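Local atomic coordinates of ectonucleoside triphosphate diphosphohydrolase 4 (Homo sapiens, PDB entry 6WG5), a protein that belongs to the GDA1/CD39 family of nucleoside phosphatases, within the clan of actin-like ATPases. Residues 221-226 against 455-460; 287-292 against 355-360; 346-351 against 445-450. All coordinates share one frame; numbering follows the deposited sequence.

Contact 1: residues 221-226 against 455-460; sequences GILDMG and RGFSFP
Leu223 meets Phe457 and Phe459 through the two methyls at the end of its branch, one methyl for each ring. The contact is wholly apolar. CD2 of Leu223 lies 3.5 Å from CE2 of Phe457 and 3.7 Å from CD2 of the same ring, so it meets the CD2-CE2 bond of the ring obliquely; Leu223 and Phe457 run alongside one another, pointing opposite ways. On the other branch, CD1 of Leu223 approaches CZ of Phe459 at 4.2 Å, a looser touch, again oblique to the ring. CG of Leu223 lies anti to the carbonyl carbon (chi1 -80°), which sends the fork of methyls toward the two rings. Both phenylalanines and the leucine are buried, yet only about 112 Å² is covered between the segments, which is consistent with a meeting of side-chain ends. The backbones stay well apart: the nearest alpha carbons, those of Leu223 and Phe457, are 10.2 Å from each other.

Ser458, between the two phenylalanines, has a positive phi of 72°, a turn of the chain consistent with both rings facing the leucine.

In the surrounding fold, strand 221-225 is an inner strand of a mixed six-stranded sheet, bonded through its backbone to strands 229-235 and 381-385, an arrangement in keeping with the actin-like fold. Phe459 stacks with Phe453 and forms edge-to-face pairs with Phe381 and Tyr463, among others. Leu223 also touches Ile232 of strand 229-235, Phe453 of helix 436-456 and Phe387 of helix 386-392, so the contact fills the layer between the sheet and the helices packed on it.

Contact 2: residues 287-292 against 355-360; sequences RQRYED and FMNKTN. With NAG (2-acetamido-2-deoxy-beta-D-glucopyranose), chain B.
Arg289 reaches out from its helix to the backbone carbonyl of Phe355, while the neighbouring Tyr290 turns its edge to the Phe355 ring. The arginine donates from NH1 to O of Phe355 at 2.7 Å; a second bond, from NH2 to the same O at 2.9 Å, is weak, and neither is straight (the first has an N-H...O angle of 135°). The chain of Arg289 bends at chi3 (51°), and its guanidinium comes to lie between two partners. The acetyl methyl C8 of the NAG stands 3.7 Å above the guanidinium plane, over its centre, whereas CB of Phe355 covers the opposite face, 3.7 Å from NH1. OD1 of Asn357 lies near the plane at the edge, 3.8 Å from NH1.

The aromatic pair is an offset edge-to-face stack: the ring centroids of Tyr290 and Phe355 are 5.9 Å apart, with planes at 79°. CE2 of Phe355 lies in the plane of the tyrosine ring, 3.7 Å from CD1 of Tyr290. At its far end the tyrosine hydroxyl is hydrogen-bonded to Asp319, and Arg293 makes a cation-pi contact with Phe355.

Asn357 carries the sugar through a covalent ND2-C1 bond of 1.4 Å, and begins the sequence Asn-Lys-Thr of an N-glycosylation site. Its ND2 is also hydrogen-bonded to OD1 of Asn367, while NH2 of Arg289 has a second partner in the carbonyl of Gly280 and the guanidinium a cation-pi neighbour in Phe281.

The chemistry therefore runs from an aromatic inner end to a polar outer one. One carbonyl takes a firmer and a weak N-H bond, which with the Gly280 bond probably limits the guanidinium's rotation and leaves a flat face against which C8 and N2 of the NAG pack.

Contact 3: residues 346-351 against 445-450; sequences DLCRET and KSAWMF
The guanidinium of Arg349 and the ring of Phe450 lie oblique to each other, their planes 57° apart, at a helix-helix crossing: segments 346-351 and 445-450 cross at -58°, their axes 9.0 Å apart at closest. One face of the guanidinium is approached by O of Asp346, 4.2 Å above the plane and offset toward the rim. OD1 of Asp346 lies in the plane at its edge, 3.0 Å from NH2 of Arg349, in a salt bridge that meets the oxygen from above the carboxylate plane.

CA of Ala447 is 5.4 Å from CA of Arg349, a closeness consistent with the small side chain of Ala447. A bend at chi3 (-63°) of Arg349 lets CG pack on Ala447 and CD meet the Phe450 ring obliquely, 3.6 Å from CD2 of Phe450, while the polar end turns back to its own helix. Glu350 adds only a long charge interaction from well outside the guanidinium plane, and Asp346 is also salt-bridged to Lys411. NH1 of Arg349 is salt-bridged to Glu451, farther along helix 436-456, so charge as well as apolar packing ties the two helices.

Cys348 is disulfide-bonded to Cys321, which fastens helix 345-352 to a loop beside the crossing. CB of Ala447 touches CG of Arg349 at 3.7 Å and SG of Cys348 at 3.8 Å.

The centre of contact 1 lies about 12 Å from that of the chain, against about 22 Å and 23 Å for the centres of contacts 2 and 3, making it the core contact. Its chemistry is purely apolar, between sheet and helix layer. Contact 3 is buried but peripheral and joins two helices, with a charge network; contact 2, partly buried, reaches the surface and ends in polar groups and a sugar. Contacts 1 and 3 share helix 436-456, whose Trp448 touches Met225 of contact 1 and also Phe355 and Met356 of contact 2. Lys358 NZ bonds to Arg455 O, linking contacts 1 and 2, while Tyr290 packs on Thr351 between contacts 2 and 3.

Contact 1: residues 221-226 against 455-460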
loop_
_atom_site.group_PDB
_atom_site.type_symbol
_atom_site.label_atom_id
_atom_site.label_comp_id
_atom_site.label_asym_id
_atom_site.label_seq_id
_atom_site.Cartn_x
_atom_site.Cartn_y
_atom_site.Cartn_z
ATOM N N GLY A 221 9.573 5.767 -0.719
ATOM C CA GLY A 221 8.164 5.981 -0.480
ATOM C C GLY A 221 7.311 5.104 -1.370
ATOM O O GLY A 221 7.781 4.502 -2.335
ATOM N N ILE A 222 6.026 5.027 -1.032
ATOM C CA ILE A 222 5.078 4.214 -1.781
ATOM C C ILE A 222 3.885 5.076 -2.166
ATOM O O ILE A 222 3.336 5.803 -1.331
ATOM C CB ILE A 222 4.628 2.969 -0.989
ATOM C CG1 ILE A 222 4.181 3.348 0.419
ATOM C CG2 ILE A 222 5.764 1.958 -0.930
ATOM C CD1 ILE A 222 3.674 2.173 1.250
ATOM N N LEU A 223 3.514 5.015 -3.440
ATOM C CA LEU A 223 2.282 5.589 -3.958
ATOM C C LEU A 223 1.400 4.448 -4.440
ATOM O O LEU A 223 1.861 3.583 -5.193
ATOM C CB LEU A 223 2.567 6.559 -5.106
ATOM C CG LEU A 223 3.035 7.957 -4.723
ATOM C CD1 LEU A 223 3.906 8.539 -5.818
ATOM C CD2 LEU A 223 1.830 8.845 -4.476
ATOM N N ASP A 224 0.144 4.438 -4.003
ATOM C CA ASP A 224 -0.777 3.367 -4.364
ATOM C C ASP A 224 -2.127 3.974 -4.703
ATOM O O ASP A 224 -2.774 4.574 -3.841
ATOM C CB ASP A 224 -0.914 2.350 -3.227
ATOM C CG ASP A 224 -1.416 1.003 -3.708
ATOM O OD1 ASP A 224 -2.076 0.955 -4.765
ATOM O OD2 ASP A 224 -1.149 -0.010 -3.028
ATOM N N MET A 225 -2.545 3.823 -5.953
ATOM C CA MET A 225 -3.849 4.285 -6.411
ATOM C C MET A 225 -4.687 3.059 -6.744
ATOM O O MET A 225 -4.447 2.390 -7.757
ATOM C CB MET A 225 -3.716 5.210 -7.621
ATOM C CG MET A 225 -5.051 5.700 -8.167
ATOM S SD MET A 225 -4.877 6.845 -9.546
ATOM C CE MET A 225 -4.196 8.281 -8.724
ATOM N N GLY A 226 -5.654 2.760 -5.889
ATOM C CA GLY A 226 -6.571 1.663 -6.107
ATOM C C GLY A 226 -7.760 2.095 -6.932
ATOM O O GLY A 226 -7.752 3.140 -7.589
ATOM N N ARG A 455 0.159 17.509 -9.489
ATOM C CA ARG A 455 -0.483 18.686 -8.914
ATOM C C ARG A 455 -1.246 18.338 -7.644
ATOM O O ARG A 455 -1.440 19.197 -6.778
ATOM C CB ARG A 455 -1.410 19.347 -9.936
ATOM C CG ARG A 455 -0.707 20.428 -10.747
ATOM C CD ARG A 455 -1.674 21.357 -11.464
ATOM N NE ARG A 455 -2.289 20.732 -12.630
ATOM C CZ ARG A 455 -2.859 21.406 -13.626
ATOM N NH1 ARG A 455 -2.887 22.732 -13.607
ATOM N NH2 ARG A 455 -3.396 20.753 -14.648
ATOM N N GLY A 456 -1.682 17.090 -7.516
ATOM C CA GLY A 456 -2.233 16.636 -6.259
ATOM C C GLY A 456 -1.158 16.604 -5.194
ATOM O O GLY A 456 -1.269 17.276 -4.164
ATOM N N PHE A 457 -0.098 15.834 -5.450
ATOM C CA PHE A 457 1.021 15.705 -4.529
ATOM C C PHE A 457 2.193 16.615 -4.882
ATOM O O PHE A 457 3.158 16.677 -4.115
ATOM C CB PHE A 457 1.501 14.249 -4.488
ATOM C CG PHE A 457 0.463 13.280 -3.987
ATOM C CD1 PHE A 457 -0.251 13.543 -2.831
ATOM C CD2 PHE A 457 0.199 12.109 -4.677
ATOM C CE1 PHE A 457 -1.203 12.652 -2.369
ATOM C CE2 PHE A 457 -0.754 11.216 -4.222
ATOM C CZ PHE A 457 -1.455 11.489 -3.067
ATOM N N SER A 458 2.134 17.304 -6.023
ATOM C CA SER A 458 3.088 18.354 -6.380
ATOM C C SER A 458 4.467 17.803 -6.727
ATOM O O SER A 458 5.482 18.455 -6.469
ATOM C CB SER A 458 3.209 19.396 -5.262
ATOM O OG SER A 458 1.960 20.016 -5.006
ATOM N N PHE A 459 4.530 16.615 -7.319
ATOM C CA PHE A 459 5.807 16.105 -7.797
ATOM C C PHE A 459 6.244 16.891 -9.033
ATOM O O PHE A 459 5.428 17.141 -9.926
ATOM C CB PHE A 459 5.710 14.617 -8.136
ATOM C CG PHE A 459 5.818 13.710 -6.939
ATOM C CD1 PHE A 459 7.023 13.110 -6.615
ATOM C CD2 PHE A 459 4.714 13.454 -6.142
ATOM C CE1 PHE A 459 7.129 12.275 -5.518
ATOM C CE2 PHE A 459 4.813 12.619 -5.044
ATOM C CZ PHE A 459 6.022 12.027 -4.732
ATOM N N PRO A 460 7.512 17.297 -9.119
ATOM C CA PRO A 460 7.958 18.041 -10.302
ATOM C C PRO A 460 7.715 17.250 -11.578
ATOM O O PRO A 460 7.793 16.021 -11.598
ATOM C CB PRO A 460 9.456 18.251 -10.050
ATOM C CG PRO A 460 9.629 18.105 -8.583
ATOM C CD PRO A 460 8.601 17.115 -8.142
#

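Contact 2: residues 287-292 against 355-360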
loop_
_atom_site.group_PDB
_atom_site.type_symbol
_atom_site.label_atom_id
_atom_site.label_comp_id
_atom_site.label_asym_id
_atom_site.label_seq_id
_atom_site.Cartn_x
_atom_site.Cartn_y
_atom_site.Cartn_z
ATOM N N ARG A 287 -13.542 8.551 -11.748
ATOM C CA ARG A 287 -14.375 8.495 -12.943
ATOM C C ARG A 287 -15.853 8.541 -12.581
ATOM O O ARG A 287 -16.650 9.182 -13.277
ATOM C CB ARG A 287 -14.054 7.232 -13.748
ATOM C CG ARG A 287 -14.990 6.974 -14.929
ATOM C CD ARG A 287 -14.831 8.012 -16.030
ATOM N NE ARG A 287 -15.912 7.927 -17.008
ATOM C CZ ARG A 287 -16.013 8.695 -18.090
ATOM N NH1 ARG A 287 -15.091 9.611 -18.354
ATOM N NH2 ARG A 287 -17.043 8.545 -18.915
ATOM N N GLN A 288 -16.240 7.868 -11.497
ATOM C CA GLN A 288 -17.640 7.880 -11.091
ATOM C C GLN A 288 -18.059 9.262 -10.604
ATOM O O GLN A 288 -19.151 9.738 -10.932
ATOM C CB GLN A 288 -17.884 6.827 -10.008
ATOM C CG GLN A 288 -19.343 6.691 -9.597
ATOM C CD GLN A 288 -20.247 6.343 -10.766
ATOM O OE1 GLN A 288 -20.073 5.311 -11.415
ATOM N NE2 GLN A 288 -21.213 7.213 -11.047
ATOM N N ARG A 289 -17.203 9.921 -9.821
ATOM C CA ARG A 289 -17.500 11.283 -9.391
ATOM C C ARG A 289 -17.600 12.219 -10.588
ATOM O O ARG A 289 -18.412 13.153 -10.595
ATOM C CB ARG A 289 -16.427 11.767 -8.417
ATOM C CG ARG A 289 -16.360 10.975 -7.116
ATOM C CD ARG A 289 -15.105 11.317 -6.341
ATOM N NE ARG A 289 -14.968 12.759 -6.180
ATOM C CZ ARG A 289 -13.815 13.394 -6.007
ATOM N NH1 ARG A 289 -13.806 14.714 -5.875
ATOM N NH2 ARG A 289 -12.673 12.722 -5.976
ATOM N N TYR A 290 -16.781 11.979 -11.614
ATOM C CA TYR A 290 -16.823 12.800 -12.818
ATOM C C TYR A 290 -18.128 12.586 -13.577
ATOM O O TYR A 290 -18.787 13.550 -13.985
ATOM C CB TYR A 290 -15.611 12.478 -13.696
ATOM C CG TYR A 290 -15.599 13.161 -15.045
ATOM C CD1 TYR A 290 -15.461 14.537 -15.148
ATOM C CD2 TYR A 290 -15.703 12.425 -16.217
ATOM C CE1 TYR A 290 -15.441 15.162 -16.381
ATOM C CE2 TYR A 290 -15.682 13.039 -17.451
ATOM C CZ TYR A 290 -15.550 14.408 -17.528
ATOM O OH TYR A 290 -15.534 15.027 -18.758
ATOM N N GLU A 291 -18.523 11.325 -13.767
ATOM C CA GLU A 291 -19.793 11.045 -14.429
ATOM C C GLU A 291 -20.970 11.588 -13.632
ATOM O O GLU A 291 -21.962 12.032 -14.221
ATOM C CB GLU A 291 -19.949 9.539 -14.649
ATOM C CG GLU A 291 -18.967 8.956 -15.662
ATOM C CD GLU A 291 -19.129 7.459 -15.857
ATOM O OE1 GLU A 291 -20.027 6.864 -15.224
ATOM O OE2 GLU A 291 -18.357 6.874 -16.647
ATOM N N ASP A 292 -20.881 11.567 -12.300
ATOM C CA ASP A 292 -21.960 12.102 -11.477
ATOM C C ASP A 292 -22.204 13.574 -11.776
ATOM O O ASP A 292 -23.354 14.025 -11.799
ATOM C CB ASP A 292 -21.642 11.908 -9.994
ATOM C CG ASP A 292 -21.838 10.475 -9.533
ATOM O OD1 ASP A 292 -22.548 9.714 -10.223
ATOM O OD2 ASP A 292 -21.288 10.115 -8.470
ATOM N N PHE A 355 -11.860 17.679 -9.123
ATOM C CA PHE A 355 -12.165 16.481 -8.355
ATOM C C PHE A 355 -11.029 16.054 -7.438
ATOM O O PHE A 355 -11.237 15.173 -6.597
ATOM C CB PHE A 355 -12.535 15.346 -9.309
ATOM C CG PHE A 355 -13.763 15.634 -10.118
ATOM C CD1 PHE A 355 -15.016 15.274 -9.652
ATOM C CD2 PHE A 355 -13.671 16.295 -11.331
ATOM C CE1 PHE A 355 -16.148 15.550 -10.388
ATOM C CE2 PHE A 355 -14.801 16.574 -12.070
ATOM C CZ PHE A 355 -16.041 16.202 -11.597
ATOM N N MET A 356 -9.843 16.650 -7.575
ATOM C CA MET A 356 -8.807 16.471 -6.566
ATOM C C MET A 356 -9.136 17.219 -5.284
ATOM O O MET A 356 -8.559 16.916 -4.234
ATOM C CB MET A 356 -7.459 16.928 -7.114
ATOM C CG MET A 356 -6.971 16.093 -8.280
ATOM S SD MET A 356 -5.230 16.357 -8.639
ATOM C CE MET A 356 -5.260 18.045 -9.237
ATOM N N ASN A 357 -10.056 18.182 -5.342
ATOM C CA ASN A 357 -10.560 18.855 -4.145
ATOM C C ASN A 357 -9.459 19.649 -3.447
ATOM O O ASN A 357 -9.425 19.762 -2.219
ATOM C CB ASN A 357 -11.206 17.842 -3.193
ATOM C CG ASN A 357 -12.695 17.703 -3.422
ATOM O OD1 ASN A 357 -13.232 18.199 -4.413
ATOM N ND2 ASN A 357 -13.373 17.026 -2.506
ATOM N N LYS A 358 -8.558 20.225 -4.238
ATOM C CA LYS A 358 -7.467 21.010 -3.679
ATOM C C LYS A 358 -7.983 22.329 -3.119
ATOM O O LYS A 358 -8.905 22.939 -3.666
ATOM C CB LYS A 358 -6.403 21.282 -4.740
ATOM C CG LYS A 358 -5.585 20.062 -5.134
ATOM C CD LYS A 358 -4.436 20.421 -6.073
ATOM C CE LYS A 358 -3.311 21.162 -5.355
ATOM N NZ LYS A 358 -2.600 20.300 -4.372
ATOM N N THR A 359 -7.378 22.767 -2.019
ATOM C CA THR A 359 -7.639 24.072 -1.431
ATOM C C THR A 359 -6.448 24.986 -1.698
ATOM O O THR A 359 -5.454 24.591 -2.315
ATOM C CB THR A 359 -7.908 23.952 0.072
ATOM O OG1 THR A 359 -6.689 23.642 0.757
ATOM C CG2 THR A 359 -8.933 22.862 0.352
ATOM N N ASN A 360 -6.553 26.225 -1.230
ATOM C CA ASN A 360 -5.471 27.190 -1.361
ATOM C C ASN A 360 -4.511 27.160 -0.179
ATOM O O ASN A 360 -3.529 27.909 -0.178
ATOM C CB ASN A 360 -6.042 28.601 -1.529
ATOM C CG ASN A 360 -6.634 28.829 -2.909
ATOM O OD1 ASN A 360 -6.105 28.345 -3.911
ATOM N ND2 ASN A 360 -7.739 29.567 -2.967
HETATM C C1 NAG B . -14.798 16.891 -2.633
HETATM C C2 NAG B . -15.380 15.725 -1.829
HETATM C C3 NAG B . -16.907 15.794 -1.805
HETATM C C4 NAG B . -17.396 17.177 -1.391
HETATM C C5 NAG B . -16.726 18.247 -2.240
HETATM C C6 NAG B . -17.061 19.653 -1.802
HETATM C C7 NAG B . -14.262 13.538 -1.692
HETATM C C8 NAG B . -13.921 12.278 -2.430
HETATM N N2 NAG B . -14.948 14.452 -2.385
HETATM O O3 NAG B . -17.401 14.816 -0.896
HETATM O O4 NAG B . -18.801 17.263 -1.601
HETATM O O5 NAG B . -15.304 18.116 -2.133
HETATM O O6 NAG B . -16.180 20.599 -2.393
HETATM O O7 NAG B . -13.928 13.719 -0.526
#

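Contact 3: residues 346-351 against 445-450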
loop_
_atom_site.group_PDB
_atom_site.type_symbol
_atom_site.label_atom_id
_atom_site.label_comp_id
_atom_site.label_asym_id
_atom_site.label_seq_id
_atom_site.Cartn_x
_atom_site.Cartn_y
_atom_site.Cartn_z
ATOM N N ASP A 346 -5.046 16.305 -22.885
ATOM C CA ASP A 346 -4.768 17.557 -22.186
ATOM C C ASP A 346 -6.052 18.222 -21.705
ATOM O O ASP A 346 -6.079 18.823 -20.625
ATOM C CB ASP A 346 -3.983 18.503 -23.094
ATOM C CG ASP A 346 -2.542 18.069 -23.282
ATOM O OD1 ASP A 346 -1.955 17.504 -22.333
ATOM O OD2 ASP A 346 -1.994 18.297 -24.381
ATOM N N LEU A 347 -7.126 18.133 -22.491
ATOM C CA LEU A 347 -8.391 18.721 -22.067
ATOM C C LEU A 347 -9.033 17.905 -20.951
ATOM O O LEU A 347 -9.741 18.460 -20.103
ATOM C CB LEU A 347 -9.337 18.842 -23.262
ATOM C CG LEU A 347 -10.706 19.477 -23.008
ATOM C CD1 LEU A 347 -10.565 20.871 -22.416
ATOM C CD2 LEU A 347 -11.509 19.525 -24.298
ATOM N N CYS A 348 -8.795 16.592 -20.933
ATOM C CA CYS A 348 -9.272 15.769 -19.828
ATOM C C CYS A 348 -8.623 16.186 -18.515
ATOM O O CYS A 348 -9.293 16.265 -17.478
ATOM C CB CYS A 348 -8.992 14.294 -20.114
ATOM S SG CYS A 348 -9.539 13.185 -18.806
ATOM N N ARG A 349 -7.314 16.456 -18.539
ATOM C CA ARG A 349 -6.614 16.845 -17.320
ATOM C C ARG A 349 -7.210 18.111 -16.719
ATOM O O ARG A 349 -7.391 18.199 -15.500
ATOM C CB ARG A 349 -5.125 17.041 -17.607
ATOM C CG ARG A 349 -4.389 15.764 -17.961
ATOM C CD ARG A 349 -2.883 15.964 -17.958
ATOM N NE ARG A 349 -2.445 16.935 -18.958
ATOM C CZ ARG A 349 -2.243 18.229 -18.725
ATOM N NH1 ARG A 349 -2.438 18.740 -17.518
ATOM N NH2 ARG A 349 -1.842 19.020 -19.710
ATOM N N GLU A 350 -7.520 19.103 -17.556
ATOM C CA GLU A 350 -8.109 20.337 -17.046
ATOM C C GLU A 350 -9.509 20.101 -16.503
ATOM O O GLU A 350 -9.907 20.740 -15.522
ATOM C CB GLU A 350 -8.148 21.397 -18.147
ATOM C CG GLU A 350 -6.800 21.678 -18.789
ATOM C CD GLU A 350 -5.745 22.091 -17.778
ATOM O OE1 GLU A 350 -6.119 22.548 -16.677
ATOM O OE2 GLU A 350 -4.542 21.955 -18.084
ATOM N N THR A 351 -10.264 19.190 -17.115
ATOM C CA THR A 351 -11.647 18.972 -16.705
ATOM C C THR A 351 -11.723 18.320 -15.330
ATOM O O THR A 351 -12.608 18.648 -14.533
ATOM C CB THR A 351 -12.367 18.111 -17.741
ATOM O OG1 THR A 351 -12.189 18.682 -19.044
ATOM C CG2 THR A 351 -13.852 18.028 -17.431
ATOM N N LYS A 445 -8.082 7.523 -16.579
ATOM C CA LYS A 445 -7.229 7.119 -15.467
ATOM C C LYS A 445 -5.787 7.564 -15.663
ATOM O O LYS A 445 -5.112 7.906 -14.686
ATOM C CB LYS A 445 -7.309 5.607 -15.279
ATOM C CG LYS A 445 -8.606 5.158 -14.615
ATOM C CD LYS A 445 -8.938 3.719 -14.949
ATOM C CE LYS A 445 -8.925 2.842 -13.722
ATOM N NZ LYS A 445 -9.113 1.411 -14.085
ATOM N N SER A 446 -5.294 7.576 -16.903
ATOM C CA SER A 446 -3.944 8.073 -17.147
ATOM C C SER A 446 -3.844 9.559 -16.820
ATOM O O SER A 446 -2.846 10.009 -16.244
ATOM C CB SER A 446 -3.542 7.816 -18.598
ATOM O OG SER A 446 -4.371 8.534 -19.491
ATOM N N ALA A 447 -4.871 10.334 -17.178
ATOM C CA ALA A 447 -4.873 11.761 -16.870
ATOM C C ALA A 447 -5.050 12.001 -15.377
ATOM O O ALA A 447 -4.391 12.872 -14.799
ATOM C CB ALA A 447 -5.981 12.460 -17.652
ATOM N N TRP A 448 -5.948 11.249 -14.742
ATOM C CA TRP A 448 -6.109 11.343 -13.297
ATOM C C TRP A 448 -4.809 10.986 -12.587
ATOM O O TRP A 448 -4.375 11.688 -11.666
ATOM C CB TRP A 448 -7.249 10.429 -12.849
ATOM C CG TRP A 448 -7.499 10.441 -11.376
ATOM C CD1 TRP A 448 -7.235 9.434 -10.493
ATOM C CD2 TRP A 448 -8.070 11.508 -10.609
ATOM N NE1 TRP A 448 -7.610 9.807 -9.223
ATOM C CE2 TRP A 448 -8.123 11.075 -9.267
ATOM C CE3 TRP A 448 -8.541 12.785 -10.926
ATOM C CZ2 TRP A 448 -8.622 11.875 -8.244
ATOM C CZ3 TRP A 448 -9.042 13.577 -9.908
ATOM C CH2 TRP A 448 -9.077 13.120 -8.583
ATOM N N MET A 449 -4.166 9.899 -13.015
ATOM C CA MET A 449 -2.865 9.533 -12.462
ATOM C C MET A 449 -1.879 10.686 -12.589
ATOM O O MET A 449 -1.174 11.029 -11.634
ATOM C CB MET A 449 -2.331 8.292 -13.181
ATOM C CG MET A 449 -1.211 7.572 -12.451
ATOM S SD MET A 449 0.091 6.992 -13.562
ATOM C CE MET A 449 1.053 8.490 -13.745
ATOM N N PHE A 450 -1.825 11.303 -13.771
ATOM C CA PHE A 450 -0.858 12.366 -14.017
ATOM C C PHE A 450 -1.109 13.567 -13.114
ATOM O O PHE A 450 -0.164 14.167 -12.588
ATOM C CB PHE A 450 -0.916 12.780 -15.488
ATOM C CG PHE A 450 0.097 13.821 -15.866
ATOM C CD1 PHE A 450 1.347 13.454 -16.330
ATOM C CD2 PHE A 450 -0.202 15.169 -15.761
ATOM C CE1 PHE A 450 2.281 14.410 -16.679
ATOM C CE2 PHE A 450 0.727 16.130 -16.108
ATOM C CZ PHE A 450 1.970 15.750 -16.569
#